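Local coordinates for protein peroxiredoxin 5 (Alvinella pompejana, PDB 2XHF) that probably reduces hydrogen peroxide and organic hydroperoxides, as thiol-dependent antioxidant enzymes of the thioredoxin-fold peroxiredoxin family do, at residues H78-I83 against H102-L107; K44-S49 against A137-D142; I62-S67 against D153-A158; I20-V25 against P35-F40; D28-S33 against N86-M91. All coordinates share one frame; numbering follows the deposited sequence.

Contact 1 (H78-I83 against H102-L107); sequences HTIACI and HKIRML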
# COMPACT_ATOMS: atom_id res chain seq x y z
N HIS A 78 -9.67 24.26 8.91
CA HIS A 78 -9.81 23.72 7.56
C HIS A 78 -8.67 22.77 7.21
O HIS A 78 -8.78 22.01 6.23
CB HIS A 78 -9.89 24.82 6.51
CG HIS A 78 -8.56 25.19 5.92
ND1 HIS A 78 -7.73 26.12 6.50
CD2 HIS A 78 -7.93 24.76 4.81
CE1 HIS A 78 -6.64 26.25 5.77
NE2 HIS A 78 -6.73 25.44 4.74
N THR A 79 -7.58 22.83 7.97
CA THR A 79 -6.44 21.95 7.75
C THR A 79 -6.71 20.61 8.41
O THR A 79 -6.70 20.50 9.64
CB THR A 79 -5.15 22.56 8.31
OG1 THR A 79 -4.94 23.84 7.71
CG2 THR A 79 -3.96 21.66 8.01
N ILE A 80 -6.95 19.59 7.59
CA ILE A 80 -7.30 18.25 8.03
C ILE A 80 -6.33 17.30 7.37
O ILE A 80 -6.13 17.34 6.15
CB ILE A 80 -8.75 17.88 7.62
CG1 ILE A 80 -9.72 18.95 8.05
CG2 ILE A 80 -9.15 16.49 8.18
CD1 ILE A 80 -11.08 18.84 7.38
N ALA A 81 -5.73 16.44 8.18
CA ALA A 81 -4.78 15.47 7.68
C ALA A 81 -5.14 14.08 8.16
O ALA A 81 -5.49 13.88 9.33
CB ALA A 81 -3.38 15.82 8.15
N CYS A 82 -5.04 13.13 7.23
CA CYS A 82 -5.18 11.72 7.51
C CYS A 82 -3.80 11.09 7.42
O CYS A 82 -3.11 11.31 6.44
CB CYS A 82 -6.08 11.08 6.47
SG CYS A 82 -6.25 9.28 6.59
N ILE A 83 -3.41 10.32 8.43
CA ILE A 83 -2.10 9.70 8.46
C ILE A 83 -2.24 8.18 8.54
O ILE A 83 -3.09 7.66 9.27
CB ILE A 83 -1.24 10.27 9.61
CG1 ILE A 83 0.20 9.81 9.51
CG2 ILE A 83 -1.82 9.98 10.98
CD1 ILE A 83 1.18 10.78 10.24
N HIS A 102 -9.79 16.65 -2.67
CA HIS A 102 -8.53 16.86 -1.95
C HIS A 102 -8.68 17.83 -0.80
O HIS A 102 -7.86 18.75 -0.59
CB HIS A 102 -7.41 17.31 -2.89
CG HIS A 102 -6.04 17.22 -2.29
ND1 HIS A 102 -5.04 18.12 -2.57
CD2 HIS A 102 -5.52 16.36 -1.37
CE1 HIS A 102 -3.96 17.81 -1.89
NE2 HIS A 102 -4.21 16.72 -1.18
N LYS A 103 -9.71 17.62 0.01
CA LYS A 103 -9.90 18.40 1.21
C LYS A 103 -9.01 17.96 2.35
O LYS A 103 -8.83 18.71 3.30
CB LYS A 103 -11.37 18.32 1.64
CG LYS A 103 -12.29 18.99 0.65
CD LYS A 103 -12.45 20.46 0.87
CE LYS A 103 -13.89 20.86 0.50
NZ LYS A 103 -14.22 20.61 -0.94
N ILE A 104 -8.46 16.77 2.27
CA ILE A 104 -7.69 16.18 3.36
C ILE A 104 -6.27 15.89 2.89
O ILE A 104 -6.08 15.30 1.83
CB ILE A 104 -8.35 14.87 3.85
CG1 ILE A 104 -9.78 15.14 4.38
CG2 ILE A 104 -7.50 14.21 4.93
CD1 ILE A 104 -10.58 13.86 4.61
N ARG A 105 -5.28 16.35 3.64
CA ARG A 105 -3.89 16.04 3.37
C ARG A 105 -3.64 14.58 3.72
O ARG A 105 -3.93 14.15 4.83
CB ARG A 105 -3.00 16.95 4.22
CG ARG A 105 -3.17 18.45 3.96
CD ARG A 105 -2.52 18.90 2.65
NE ARG A 105 -1.09 18.68 2.65
CZ ARG A 105 -0.20 19.45 3.27
NH1 ARG A 105 -0.57 20.54 3.95
NH2 ARG A 105 1.07 19.12 3.20
N MET A 106 -3.06 13.85 2.78
CA MET A 106 -2.82 12.43 2.94
C MET A 106 -1.37 12.21 3.26
O MET A 106 -0.51 12.26 2.38
CB MET A 106 -3.24 11.67 1.68
CG MET A 106 -4.73 11.71 1.43
SD MET A 106 -5.56 10.48 2.47
CE MET A 106 -7.26 11.04 2.42
N LEU A 107 -1.11 11.98 4.54
CA LEU A 107 0.24 11.87 5.07
C LEU A 107 0.63 10.40 5.27
O LEU A 107 -0.04 9.65 5.96
CB LEU A 107 0.36 12.63 6.39
CG LEU A 107 -0.07 14.09 6.36
CD1 LEU A 107 0.13 14.69 7.73
CD2 LEU A 107 0.69 14.88 5.30
O HOH W 1 -7.25 20.30 4.76
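Arg105 pairs with Ala81 by reaching to the residues on its two flanks: Arg105 N gives to Ile80 O, and Arg105 O accepts from Cys82 N at 2.8 Å. Leu107 N continues the ladder to Cys82 O with an angle of 167° at the hydrogen. Weaker CA-H...O contacts fill in between, the shortest from Ile83 CA to Leu107 O at 3.2 Å. Before the strands pair, water 1 joins them, accepting from Ile80 N and lying 2.7 Å from Lys103 O. The two strands are parallel neighbours in a beta-alpha-beta unit of the thioredoxin fold, helix 88-98 making the connection, and strand 105-108 is outermost in this chain's sheet. Apolar contacts divide between the two faces. On one, Cys82 CB meets Ile104 CG2 at 3.8 Å and Met106 SD a little farther off; the small cysteine and the flexible methionine suit a sheet face packed by helix 88-98, whose Met91 and Trp94 touch both. On the other, Leu107 CG stands anti to its carbonyl carbon (chi1 -54°), and CD1 reaches diagonally to Ala81 CB at 3.7 Å, a short side chain that lets the leucine come close. Arg105 bends its guanidinium away from strand 79-83 to a salt bridge with Glu27.

Contact 2 (K44-S49 against A137-D142); sequences KGILFS and AMLIDD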
# COMPACT_ATOMS: atom_id res chain seq x y z
N LYS A 44 -4.58 26.00 13.38
CA LYS A 44 -5.35 24.92 13.98
C LYS A 44 -5.67 23.88 12.92
O LYS A 44 -5.73 24.19 11.72
CB LYS A 44 -6.63 25.46 14.60
CG LYS A 44 -6.37 26.45 15.72
CD LYS A 44 -7.64 26.87 16.43
CE LYS A 44 -8.53 27.69 15.52
NZ LYS A 44 -9.68 28.30 16.27
N GLY A 45 -5.86 22.63 13.33
CA GLY A 45 -6.25 21.62 12.39
C GLY A 45 -6.59 20.33 13.07
O GLY A 45 -6.61 20.23 14.31
N ILE A 46 -6.90 19.34 12.24
CA ILE A 46 -7.31 18.02 12.66
C ILE A 46 -6.32 17.01 12.10
O ILE A 46 -5.93 17.10 10.94
CB ILE A 46 -8.71 17.68 12.12
CG1 ILE A 46 -9.76 18.61 12.72
CG2 ILE A 46 -9.06 16.22 12.46
CD1 ILE A 46 -11.01 18.74 11.86
N LEU A 47 -5.89 16.08 12.94
CA LEU A 47 -5.07 14.95 12.52
C LEU A 47 -5.75 13.66 12.95
O LEU A 47 -6.02 13.47 14.14
CB LEU A 47 -3.68 15.01 13.16
CG LEU A 47 -2.73 13.85 12.79
CD1 LEU A 47 -2.38 13.86 11.29
CD2 LEU A 47 -1.45 13.91 13.63
N PHE A 48 -6.06 12.79 11.99
CA PHE A 48 -6.65 11.51 12.33
C PHE A 48 -5.96 10.41 11.55
O PHE A 48 -5.36 10.65 10.49
CB PHE A 48 -8.18 11.48 12.09
CG PHE A 48 -8.58 11.46 10.63
CD1 PHE A 48 -8.67 12.64 9.91
CD2 PHE A 48 -8.88 10.27 9.99
CE1 PHE A 48 -9.04 12.63 8.58
CE2 PHE A 48 -9.26 10.27 8.67
CZ PHE A 48 -9.33 11.44 7.97
N SER A 49 -6.00 9.21 12.12
CA SER A 49 -5.33 8.06 11.51
C SER A 49 -6.28 7.02 10.93
O SER A 49 -7.43 6.90 11.36
CB SER A 49 -4.43 7.41 12.54
OG SER A 49 -5.22 6.92 13.61
N ALA A 137 -8.12 10.56 16.65
CA ALA A 137 -8.38 11.85 16.03
C ALA A 137 -8.01 12.92 17.06
O ALA A 137 -8.41 12.85 18.21
CB ALA A 137 -9.83 11.99 15.63
N MET A 138 -7.23 13.91 16.62
CA MET A 138 -6.76 14.95 17.51
C MET A 138 -6.99 16.30 16.91
O MET A 138 -6.90 16.49 15.70
CB MET A 138 -5.26 14.77 17.76
CG MET A 138 -4.95 13.48 18.52
SD MET A 138 -3.19 13.26 18.87
CE MET A 138 -2.56 14.12 17.46
N LEU A 139 -7.27 17.26 17.79
CA LEU A 139 -7.26 18.66 17.43
C LEU A 139 -5.87 19.21 17.74
O LEU A 139 -5.33 18.98 18.82
CB LEU A 139 -8.30 19.41 18.23
CG LEU A 139 -9.75 18.97 18.05
CD1 LEU A 139 -10.66 19.95 18.82
CD2 LEU A 139 -10.13 18.91 16.61
N ILE A 140 -5.31 19.94 16.79
CA ILE A 140 -3.98 20.47 16.90
C ILE A 140 -4.05 22.00 16.79
O ILE A 140 -4.86 22.55 16.07
CB ILE A 140 -3.10 19.95 15.76
CG1 ILE A 140 -3.18 18.42 15.60
CG2 ILE A 140 -1.66 20.42 15.92
CD1 ILE A 140 -2.68 17.65 16.74
N ASP A 141 -3.19 22.68 17.53
CA ASP A 141 -3.05 24.13 17.44
C ASP A 141 -1.56 24.45 17.49
O ASP A 141 -0.92 24.26 18.52
CB ASP A 141 -3.80 24.79 18.61
CG ASP A 141 -3.78 26.31 18.57
OD1 ASP A 141 -2.89 26.90 17.94
OD2 ASP A 141 -4.71 26.91 19.17
N ASP A 142 -0.99 24.85 16.36
CA ASP A 142 0.44 25.20 16.30
C ASP A 142 1.26 24.06 16.85
O ASP A 142 2.18 24.24 17.63
CB ASP A 142 0.73 26.48 17.10
CG ASP A 142 2.16 26.97 16.92
OD1 ASP A 142 2.72 26.80 15.82
OD2 ASP A 142 2.72 27.53 17.90
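Lys44 and Asp141 lie side by side at one end of an antiparallel ladder that joins strand 44-49, the middle strand of the five-stranded thioredoxin-fold sheet, to strand 137-141. Lys44 CB rests 3.7 Å from Ile140 O. Its CG comes 3.9 Å from Asp141 CG, and CD lies about as far from Asp141 OD2. There the chain bends (chi3 -67°), placing CE off the straight course, and NZ gives its hydrogen bond to Glu75 O instead, ending 5.9 Å from Asp141 OD2. The aspartate therefore meets the methylenes of the lysine, while its OD2 forms a salt bridge with Arg146; the opposite charge of Lys44 probably adds a long-range attraction. An alanine in place of Asp141 would probably leave Arg146 without its mate and strip the flank of Lys44 CG and CD. Beyond this pair, Gly45 and Ile140 exchange two backbone hydrogen bonds, Ile140 N to Gly45 O being the shorter at 2.8 Å. Gly45 is almost fully extended and, having no side chain, lets the ring of Phe40 pack against its CA. Leu47 and Met138 form the next hydrogen-bonded pair. On the face of Lys44, Ile46 CG1 meets Leu139 CD2 at 3.9 Å beneath helix 156-165, and Phe48 CB meets Ala137 CB, the small alanine sitting close to Tyr65. On the reverse face Leu47 and Met138 point the same way, Leu47 CD2 ending 4.0 Å from Met138 CE.

Contact 3 (I62-S67 against D153-A158); sequences IPEYLS and DITGLA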
# COMPACT_ATOMS: atom_id res chain seq x y z
N ILE A 62 -14.10 9.21 6.82
CA ILE A 62 -13.78 10.25 5.86
C ILE A 62 -15.02 10.96 5.29
O ILE A 62 -15.06 12.18 5.22
CB ILE A 62 -12.80 9.73 4.81
CG1 ILE A 62 -11.40 9.69 5.45
CG2 ILE A 62 -12.81 10.63 3.58
CD1 ILE A 62 -10.37 8.94 4.64
N PRO A 63 -16.07 10.21 4.92
CA PRO A 63 -17.25 10.90 4.37
C PRO A 63 -17.82 11.95 5.32
O PRO A 63 -18.22 13.02 4.84
CB PRO A 63 -18.25 9.75 4.14
CG PRO A 63 -17.40 8.58 3.93
CD PRO A 63 -16.23 8.74 4.84
N GLU A 64 -17.84 11.69 6.62
CA GLU A 64 -18.37 12.68 7.56
C GLU A 64 -17.43 13.87 7.74
O GLU A 64 -17.91 14.99 7.84
CB GLU A 64 -18.70 12.08 8.92
CG GLU A 64 -19.54 13.02 9.79
CD GLU A 64 -20.43 12.27 10.76
OE1 GLU A 64 -19.94 11.92 11.85
OE2 GLU A 64 -21.62 12.04 10.42
N TYR A 65 -16.12 13.62 7.77
CA TYR A 65 -15.16 14.73 7.77
C TYR A 65 -15.40 15.61 6.55
O TYR A 65 -15.42 16.83 6.66
CB TYR A 65 -13.69 14.25 7.76
CG TYR A 65 -13.17 13.71 9.07
CD1 TYR A 65 -12.90 14.54 10.15
CD2 TYR A 65 -12.88 12.36 9.21
CE1 TYR A 65 -12.39 14.04 11.34
CE2 TYR A 65 -12.40 11.84 10.39
CZ TYR A 65 -12.13 12.69 11.45
OH TYR A 65 -11.63 12.16 12.61
N LEU A 66 -15.55 15.01 5.38
CA LEU A 66 -15.72 15.80 4.18
C LEU A 66 -17.00 16.61 4.24
O LEU A 66 -17.04 17.80 3.85
CB LEU A 66 -15.72 14.89 2.95
CG LEU A 66 -14.36 14.24 2.65
CD1 LEU A 66 -14.48 13.26 1.51
CD2 LEU A 66 -13.29 15.29 2.33
N SER A 67 -18.05 16.00 4.76
CA SER A 67 -19.35 16.68 4.83
C SER A 67 -19.29 17.89 5.77
O SER A 67 -20.01 18.87 5.57
CB SER A 67 -20.46 15.71 5.24
OG SER A 67 -20.41 15.43 6.63
N ASP A 153 -15.10 7.42 19.50
CA ASP A 153 -15.25 8.86 19.27
C ASP A 153 -14.38 9.41 18.15
O ASP A 153 -13.77 10.47 18.33
CB ASP A 153 -14.91 9.62 20.55
CG ASP A 153 -15.91 9.39 21.65
OD1 ASP A 153 -15.76 8.39 22.38
OD2 ASP A 153 -16.83 10.22 21.79
N ILE A 154 -14.33 8.73 17.01
CA ILE A 154 -13.47 9.16 15.90
C ILE A 154 -14.29 9.46 14.65
O ILE A 154 -13.79 9.36 13.53
CB ILE A 154 -12.39 8.11 15.61
CG1 ILE A 154 -13.04 6.75 15.31
CG2 ILE A 154 -11.44 7.99 16.79
CD1 ILE A 154 -12.08 5.73 14.72
N THR A 155 -15.54 9.84 14.85
CA THR A 155 -16.40 10.21 13.73
C THR A 155 -16.19 11.68 13.37
O THR A 155 -15.52 12.42 14.09
CB THR A 155 -17.88 10.00 14.06
OG1 THR A 155 -18.22 10.78 15.21
CG2 THR A 155 -18.18 8.54 14.34
N GLY A 156 -16.76 12.13 12.25
CA GLY A 156 -16.68 13.54 11.92
C GLY A 156 -17.33 14.40 12.99
O GLY A 156 -16.78 15.42 13.44
N LEU A 157 -18.52 13.97 13.39
CA LEU A 157 -19.31 14.67 14.40
C LEU A 157 -18.52 14.83 15.69
O LEU A 157 -18.48 15.91 16.31
CB LEU A 157 -20.58 13.88 14.66
CG LEU A 157 -21.46 14.43 15.78
CD1 LEU A 157 -21.72 15.91 15.56
CD2 LEU A 157 -22.75 13.64 15.88
N ALA A 158 -17.90 13.74 16.12
CA ALA A 158 -17.16 13.78 17.37
C ALA A 158 -16.16 14.92 17.28
O ALA A 158 -15.95 15.69 18.22
CB ALA A 158 -16.46 12.46 17.62
O HOH W 2 -11.44 9.23 12.35
O HOH W 3 -13.08 12.28 14.79
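Tyr65 and Gly156 bring the two backbones together, CA to CA 4.6 Å, where helix 62-67 passes the start of helix 156-165. Glycine is what this approach demands: a beta carbon on Gly156 would clash with Glu64 CG, which already lies 3.6 Å from Gly156 CA. Glu64 CG is anti to its backbone N (chi1 -167°), and the chain runs on extended to bring OE1 to the helix end. There OE1 accepts from Leu157 N at 2.9 Å with an angle of 162° at the hydrogen, although the N-H arrives from above the carboxylate plane. Both helices lie on the same face of the thioredoxin-fold sheet, and the bond ties the side of one to the N-terminus of the other. Thr155 is the N-cap residue; its OG1 accepts from Ala158 N at 3.1 Å, so that Glu64 and Thr155 divide two N-H groups of the first turn between them. The helix end would probably stabilise the negative charge of the glutamate. An alanine in place of Glu64 would probably leave Leu157 N without this acceptor and open a gap beside Gly156 CA where CG had been. Tyr65 works through water instead. Gly156 CA lies over one face of its ring, toward the rim, while Phe48 stacks on the ring. Tyr65 OH lies 2.9 Å from water 2, which sits in the ring plane and donates to Ile154 O. The same OH also bonds water 3, which donates to Thr155 O.

Contact 4 (I20-V25 against P35-F40); sequences IPDVLV and PIHDVF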
# COMPACT_ATOMS: atom_id res chain seq x y z
N ILE A 20 3.24 17.59 19.26
CA ILE A 20 3.30 16.32 18.51
C ILE A 20 4.73 16.00 18.09
O ILE A 20 5.55 16.90 17.90
CB ILE A 20 2.35 16.31 17.27
CG1 ILE A 20 2.82 17.30 16.18
CG2 ILE A 20 0.89 16.60 17.69
CD1 ILE A 20 1.97 17.29 14.91
N PRO A 21 5.05 14.70 17.92
CA PRO A 21 6.40 14.32 17.49
C PRO A 21 6.79 15.03 16.20
O PRO A 21 6.01 15.11 15.26
CB PRO A 21 6.28 12.81 17.25
CG PRO A 21 5.19 12.38 18.16
CD PRO A 21 4.20 13.52 18.15
N ASP A 22 8.02 15.52 16.20
CA ASP A 22 8.58 16.32 15.13
C ASP A 22 9.32 15.36 14.21
O ASP A 22 10.54 15.24 14.28
CB ASP A 22 9.54 17.34 15.79
CG ASP A 22 10.03 18.43 14.86
OD1 ASP A 22 9.57 18.54 13.70
OD2 ASP A 22 10.89 19.22 15.35
N VAL A 23 8.59 14.63 13.38
CA VAL A 23 9.21 13.67 12.48
C VAL A 23 8.79 13.91 11.04
O VAL A 23 7.79 14.59 10.78
CB VAL A 23 8.89 12.22 12.87
CG1 VAL A 23 9.06 11.99 14.37
CG2 VAL A 23 7.54 11.89 12.44
N LEU A 24 9.59 13.39 10.12
CA LEU A 24 9.30 13.50 8.69
C LEU A 24 8.16 12.59 8.27
O LEU A 24 8.09 11.43 8.69
CB LEU A 24 10.54 13.11 7.89
CG LEU A 24 11.73 14.06 7.91
CD1 LEU A 24 12.82 13.47 7.02
CD2 LEU A 24 11.32 15.44 7.41
N VAL A 25 7.26 13.13 7.47
CA VAL A 25 6.25 12.34 6.81
C VAL A 25 6.34 12.58 5.32
O VAL A 25 7.05 13.47 4.86
CB VAL A 25 4.83 12.63 7.35
CG1 VAL A 25 4.75 12.24 8.81
CG2 VAL A 25 4.48 14.08 7.16
N PRO A 35 8.80 17.77 7.72
CA PRO A 35 8.33 17.56 9.09
C PRO A 35 6.83 17.73 9.16
O PRO A 35 6.25 18.66 8.59
CB PRO A 35 9.01 18.70 9.87
CG PRO A 35 10.20 19.08 9.04
CD PRO A 35 9.78 18.87 7.61
N ILE A 36 6.18 16.86 9.90
CA ILE A 36 4.74 17.01 10.09
C ILE A 36 4.40 18.35 10.74
O ILE A 36 3.30 18.88 10.54
CB ILE A 36 4.15 15.82 10.87
CG1 ILE A 36 2.62 15.83 10.76
CG2 ILE A 36 4.63 15.75 12.30
CD1 ILE A 36 1.96 14.57 11.31
N HIS A 37 5.33 18.91 11.51
CA HIS A 37 5.11 20.25 12.07
C HIS A 37 4.79 21.31 11.01
O HIS A 37 4.15 22.32 11.33
CB HIS A 37 6.31 20.69 12.88
CG HIS A 37 6.32 20.12 14.26
ND1 HIS A 37 7.02 20.70 15.30
CD2 HIS A 37 5.70 19.04 14.79
CE1 HIS A 37 6.85 19.99 16.39
NE2 HIS A 37 6.04 18.98 16.11
N ASP A 38 5.23 21.11 9.77
CA ASP A 38 4.90 22.07 8.72
C ASP A 38 3.40 22.16 8.51
O ASP A 38 2.89 23.19 8.10
CB ASP A 38 5.52 21.69 7.37
CG ASP A 38 7.03 21.84 7.34
OD1 ASP A 38 7.64 22.39 8.29
OD2 ASP A 38 7.61 21.43 6.31
N VAL A 39 2.68 21.07 8.75
CA VAL A 39 1.27 21.03 8.41
C VAL A 39 0.46 21.92 9.37
O VAL A 39 -0.49 22.57 8.95
CB VAL A 39 0.75 19.57 8.45
CG1 VAL A 39 -0.75 19.52 8.15
CG2 VAL A 39 1.53 18.72 7.45
N PHE A 40 0.85 21.95 10.64
CA PHE A 40 0.05 22.64 11.66
C PHE A 40 0.76 23.85 12.28
O PHE A 40 0.23 24.46 13.19
CB PHE A 40 -0.41 21.66 12.75
CG PHE A 40 -1.14 20.47 12.23
CD1 PHE A 40 -2.48 20.57 11.87
CD2 PHE A 40 -0.50 19.25 12.12
CE1 PHE A 40 -3.18 19.48 11.39
CE2 PHE A 40 -1.19 18.15 11.61
CZ PHE A 40 -2.53 18.27 11.26
O HOH W 4 7.70 17.57 12.41
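Val23 O is gripped by Ile36 N at 2.9 Å and, weakly, by water 4. The bond closes the open end of an antiparallel hairpin, strands 24-26 and 33-35, just before a short, weakly bonded helical turn at about 37-40. Pro35 faces Leu24 as a non-hydrogen-bonded pair, a place that suits a residue with no N-H, and Leu24 CD2 lies alongside its ring, 3.8 Å from Pro35 CD. Water 4 extends the polar link by accepting from His37 N and donating to Asp22 OD1. His37 is held twice more. Its NE2 gives a hydrogen bond to Ile20 O at 2.8 Å; the acceptor lies in the ring plane, though the donor stands above the plane of the carbonyl. Over one ring face the Asp22 carboxylate stacks almost flat, the planes 7° apart, with OD1 3.6 Å above the ring and toward its rim. Asp22 CB adds a CH-pi contact on the imidazole, and the acidic group would probably favour positive charge on it. Toward the main sheet the branched chains meet: Val25 packs on Ile36, and both touch Ile83. Ile20 CG1 sits between its backbone N and carbonyl carbon (chi1 67°), and CD1 beyond it crosses Ile36 to end 4.0 Å from its CG2.

Contact 5 (D28-S33 against N86-M91); sequences DVPSKS and NDPFVM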
# COMPACT_ATOMS: atom_id res chain seq x y z
N ASP A 28 2.45 12.11 -1.45
CA ASP A 28 2.47 11.90 -2.92
C ASP A 28 3.60 10.99 -3.44
O ASP A 28 3.33 9.95 -4.07
CB ASP A 28 2.46 13.22 -3.68
CG ASP A 28 1.21 14.03 -3.41
OD1 ASP A 28 0.11 13.50 -3.64
OD2 ASP A 28 1.33 15.20 -2.98
N VAL A 29 4.84 11.36 -3.17
CA VAL A 29 5.99 10.61 -3.66
C VAL A 29 7.07 10.58 -2.60
O VAL A 29 7.12 11.46 -1.75
CB VAL A 29 6.56 11.23 -4.96
CG1 VAL A 29 5.52 11.16 -6.09
CG2 VAL A 29 7.01 12.67 -4.72
N PRO A 30 7.95 9.56 -2.62
CA PRO A 30 8.94 9.43 -1.56
C PRO A 30 9.93 10.59 -1.47
O PRO A 30 10.47 10.86 -0.39
CB PRO A 30 9.66 8.11 -1.89
CG PRO A 30 8.65 7.34 -2.69
CD PRO A 30 7.91 8.38 -3.50
N SER A 31 10.14 11.29 -2.59
CA SER A 31 11.04 12.44 -2.59
C SER A 31 10.42 13.69 -1.91
O SER A 31 11.13 14.64 -1.57
CB SER A 31 11.50 12.75 -4.03
OG SER A 31 10.44 13.22 -4.84
N LYS A 32 9.10 13.67 -1.71
CA LYS A 32 8.42 14.78 -1.04
C LYS A 32 8.19 14.44 0.41
O LYS A 32 7.19 13.80 0.76
CB LYS A 32 7.10 15.14 -1.71
CG LYS A 32 6.33 16.25 -0.98
CD LYS A 32 4.89 16.41 -1.44
CE LYS A 32 4.78 16.78 -2.89
NZ LYS A 32 3.34 16.93 -3.26
N SER A 33 9.15 14.81 1.25
CA SER A 33 9.01 14.61 2.68
C SER A 33 9.29 15.90 3.42
O SER A 33 9.99 16.80 2.94
CB SER A 33 9.93 13.52 3.18
OG SER A 33 11.26 13.84 2.89
N ASN A 86 1.89 3.69 5.42
CA ASN A 86 1.85 3.26 4.02
C ASN A 86 2.92 4.05 3.30
O ASN A 86 3.35 5.12 3.77
CB ASN A 86 0.52 3.59 3.34
CG ASN A 86 -0.55 2.54 3.59
OD1 ASN A 86 -1.51 2.80 4.28
ND2 ASN A 86 -0.38 1.35 3.00
N ASP A 87 3.31 3.57 2.13
CA ASP A 87 4.14 4.37 1.24
C ASP A 87 3.26 5.45 0.59
O ASP A 87 2.05 5.29 0.48
CB ASP A 87 4.89 3.50 0.22
CG ASP A 87 3.99 2.98 -0.91
OD1 ASP A 87 3.76 1.74 -0.99
OD2 ASP A 87 3.53 3.82 -1.72
N PRO A 88 3.88 6.56 0.16
CA PRO A 88 3.07 7.67 -0.34
C PRO A 88 2.41 7.44 -1.69
O PRO A 88 1.41 8.07 -1.96
CB PRO A 88 4.07 8.83 -0.42
CG PRO A 88 5.39 8.17 -0.51
CD PRO A 88 5.30 6.93 0.32
N PHE A 89 2.92 6.53 -2.51
CA PHE A 89 2.23 6.24 -3.78
C PHE A 89 0.87 5.62 -3.49
O PHE A 89 -0.17 6.02 -4.04
CB PHE A 89 3.04 5.31 -4.67
CG PHE A 89 4.36 5.87 -5.12
CD1 PHE A 89 4.42 7.02 -5.89
CD2 PHE A 89 5.55 5.22 -4.80
CE1 PHE A 89 5.64 7.48 -6.37
CE2 PHE A 89 6.77 5.67 -5.29
CZ PHE A 89 6.80 6.83 -6.05
N VAL A 90 0.87 4.64 -2.60
CA VAL A 90 -0.36 3.97 -2.23
C VAL A 90 -1.28 4.96 -1.52
O VAL A 90 -2.47 5.04 -1.79
CB VAL A 90 -0.07 2.75 -1.34
CG1 VAL A 90 -1.35 2.27 -0.71
CG2 VAL A 90 0.61 1.64 -2.16
N MET A 91 -0.73 5.73 -0.59
CA MET A 91 -1.55 6.66 0.18
C MET A 91 -2.22 7.70 -0.72
O MET A 91 -3.39 7.96 -0.58
CB MET A 91 -0.69 7.35 1.24
CG MET A 91 -1.52 8.12 2.19
SD MET A 91 -2.30 7.04 3.37
CE MET A 91 -3.00 8.29 4.51
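Phe89 CG and Val29 CG1 each stand anti to their own carbonyl carbon (chi1 -63° for both), and the two side chains cross obliquely with Val29 CG1 3.7 Å from Phe89 CE1. The phenyl ring also reaches Pro30, which crosses it at about a right angle, its CG 3.6 Å from Phe89 CE2. Pro88 instead packs on the opposing backbone, its CG 3.6 Å from Val29 C and its CB against Asp28 C. A proline fits here because it opens helix 88-98, where the first residue needs no N-H to donate. Ahead of it Asp87 is the N-cap: OD2 accepts from Val90 N at 2.9 Å and only weakly from Phe89 N. The opposing segment is the turn of the hairpin between strands 24-26 and 33-35, a type I beta turn from Val29 to Lys32. Within it Lys32 NZ forms a salt bridge with Asp28 OD2 at 2.7 Å. The second subunit closes over this corner: its Met127 packs on Pro30, its Pro56 on Phe89, and its Arg132 makes a salt bridge with Asp87 OD1. The charges thus find partners within their own segment or on that subunit, and the contact rests mainly on van der Waals packing of two prolines, a valine, a phenyl ring and the Asp28 backbone.

Contacts 1 and 2 are neighbouring ladders of one sheet, their centres 10 Å apart, linked where Ala81 N approaches Ile46 O at 2.8 Å. Contact 3 lies against one face of that sheet through Tyr65 and Ile62, and contact 4 against the other through Phe40, Ile36 and Ile20; their centres are about 23 Å apart. Contact 5, at the subunit interface, reaches contact 1 through Met91 and contact 4 where Val25 O meets Ser33 CB at 3.3 Å. In peroxiredoxins the peroxidatic position lies at the N-terminal end of the helix after this central strand, so here it probably falls in the link from strand 44-49 of contact 2 to helix 62-67 of contact 3.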